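Local coordinates for protein probable ATP-dependent kinase TDA10 (Saccharomyces cerevisiae, PDB 1ODF) that probably acts as an ATP-dependent kinase of the GLYK family, transferring phosphate to a substrate that is not yet known, at residues Val126-Tyr131 / Thr145-Lys150. Sequence-based numbering, arbitrary orientation.
Sequences VVLPKY and TGQKIK
Leu128 and Gln147 lie side by side and point the same way, on the face of an antiparallel strand pair that they share with Val126 and Ile149. Gln147 CG sits 3.6 Å from Leu128 CB. The amide follows on an extended chain, and Gln147 NE2 comes to 3.9 Å from Leu128 CD2. Gln147 CG stands between its own backbone N and carbonyl carbon (chi1 70°), alongside Leu128. Gln147 NE2 donates to a water that in turn donates to Pro129 O, so one water bridges the amide to the Pro129 carbonyl, where the regular pairing stops. NE2 also bonds to Tyr67 O. An alanine in place of Gln147 would probably leave Tyr67 O and the water without this donor and open a gap beside Leu128 CB.

Ile149 CD1 meets Leu128 CD1 at 3.8 Å, the two side chains crossing at a slant. Val126 runs alongside Ile149, and Val126 CG1 lies 3.9 Å from Ile149 CB. Phe156 of strand 155-160 touches both Leu128 and Ile149, while Val110 and Thr113 of helix 104-114 touch Leu128 and Val126, respectively.

Val127 and Lys148 form the non-hydrogen-bonded pair on the exposed face. Val127 CG2 packs tightly on Lys148 CG at 3.4 Å, and the rest of the lysine leads away. Leu128 and Gln147 exchange two backbone bonds, with Gln147 N to Leu128 O at 2.7 Å.

Lys130 lays CB and CG over Gly146 CA. Gly146 CA lies 3.2 Å from Leu128 O, which probably leaves no room for a CB. Lys130 NZ makes a salt bridge to Asp72.

The contact joins an edge strand to the middle strand of a small three-stranded sheet. Apolar groups pack inward. Through Tyr67 on strand 65-69, Gln147 ties this sheet to an outermost strand of the main six-stranded sheet. The Lys130 side chain is about 11 Å from that of Ser45 in the predicted ATP site.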
# COMPACT_ATOMS: atom_id res chain seq x y z
N VAL A 126 -11.24 17.71 -2.42
CA VAL A 126 -11.77 16.50 -1.79
C VAL A 126 -10.90 16.33 -0.56
O VAL A 126 -9.69 16.58 -0.61
CB VAL A 126 -11.63 15.25 -2.70
CG1 VAL A 126 -10.16 15.03 -3.09
CG2 VAL A 126 -12.16 14.03 -1.98
N VAL A 127 -11.50 15.93 0.55
CA VAL A 127 -10.73 15.76 1.77
C VAL A 127 -10.39 14.30 2.04
O VAL A 127 -11.25 13.43 2.04
CB VAL A 127 -11.48 16.34 2.99
CG1 VAL A 127 -10.72 16.03 4.27
CG2 VAL A 127 -11.63 17.85 2.82
N LEU A 128 -9.10 14.06 2.27
CA LEU A 128 -8.61 12.72 2.59
C LEU A 128 -8.12 12.72 4.03
O LEU A 128 -7.59 13.73 4.52
CB LEU A 128 -7.48 12.31 1.64
CG LEU A 128 -7.94 11.77 0.28
CD1 LEU A 128 -8.46 12.91 -0.59
CD2 LEU A 128 -6.77 11.07 -0.39
N PRO A 129 -8.29 11.60 4.74
CA PRO A 129 -7.85 11.51 6.13
C PRO A 129 -6.35 11.40 6.34
O PRO A 129 -5.59 11.07 5.42
CB PRO A 129 -8.58 10.28 6.64
CG PRO A 129 -8.55 9.39 5.45
CD PRO A 129 -8.93 10.34 4.32
N LYS A 130 -5.94 11.69 7.56
CA LYS A 130 -4.55 11.59 7.98
C LYS A 130 -4.60 10.85 9.31
O LYS A 130 -5.55 10.99 10.07
CB LYS A 130 -3.92 12.97 8.12
CG LYS A 130 -3.40 13.53 6.80
CD LYS A 130 -2.41 12.56 6.13
CE LYS A 130 -1.94 13.07 4.77
NZ LYS A 130 -1.10 12.07 4.03
N TYR A 131 -3.58 10.05 9.58
CA TYR A 131 -3.57 9.27 10.80
C TYR A 131 -2.45 9.70 11.73
O TYR A 131 -1.45 10.28 11.29
CB TYR A 131 -3.43 7.79 10.45
CG TYR A 131 -3.80 6.82 11.54
CD1 TYR A 131 -5.13 6.57 11.87
CD2 TYR A 131 -2.81 6.13 12.25
CE1 TYR A 131 -5.47 5.65 12.86
CE2 TYR A 131 -3.14 5.21 13.24
CZ TYR A 131 -4.47 4.98 13.54
OH TYR A 131 -4.79 4.05 14.50
N THR A 145 -7.91 16.70 11.44
CA THR A 145 -7.87 17.34 10.13
C THR A 145 -6.95 16.57 9.18
O THR A 145 -5.79 16.29 9.49
CB THR A 145 -7.38 18.79 10.24
OG1 THR A 145 -6.10 18.82 10.88
CG2 THR A 145 -8.38 19.63 11.05
N GLY A 146 -7.49 16.24 8.01
CA GLY A 146 -6.72 15.51 7.02
C GLY A 146 -6.03 16.40 6.01
O GLY A 146 -5.41 17.40 6.37
N GLN A 147 -6.15 16.05 4.74
CA GLN A 147 -5.53 16.82 3.67
C GLN A 147 -6.58 17.13 2.61
O GLN A 147 -7.60 16.44 2.51
CB GLN A 147 -4.41 16.01 3.02
CG GLN A 147 -4.93 14.82 2.20
CD GLN A 147 -3.91 14.26 1.21
OE1 GLN A 147 -3.29 15.01 0.44
NE2 GLN A 147 -3.74 12.94 1.22
N LYS A 148 -6.34 18.16 1.82
CA LYS A 148 -7.26 18.53 0.75
C LYS A 148 -6.57 18.50 -0.61
O LYS A 148 -5.47 19.02 -0.77
CB LYS A 148 -7.86 19.92 1.00
CG LYS A 148 -9.12 19.88 1.84
CD LYS A 148 -9.90 21.20 1.79
CE LYS A 148 -9.22 22.31 2.58
NZ LYS A 148 -10.11 23.50 2.69
N ILE A 149 -7.22 17.87 -1.58
CA ILE A 149 -6.66 17.78 -2.92
C ILE A 149 -7.56 18.49 -3.92
O ILE A 149 -8.79 18.37 -3.84
CB ILE A 149 -6.47 16.29 -3.32
CG1 ILE A 149 -5.56 15.60 -2.30
CG2 ILE A 149 -5.86 16.20 -4.73
CD1 ILE A 149 -5.37 14.11 -2.53
N LYS A 150 -6.96 19.23 -4.85
CA LYS A 150 -7.73 19.96 -5.86
C LYS A 150 -8.39 19.04 -6.88
O LYS A 150 -7.76 18.15 -7.44
CB LYS A 150 -6.83 20.95 -6.61
CG LYS A 150 -6.18 22.02 -5.73
CD LYS A 150 -5.30 22.95 -6.56
CE LYS A 150 -4.52 23.93 -5.69
NZ LYS A 150 -3.52 23.23 -4.83
O HOH W 1 -4.53 10.88 2.83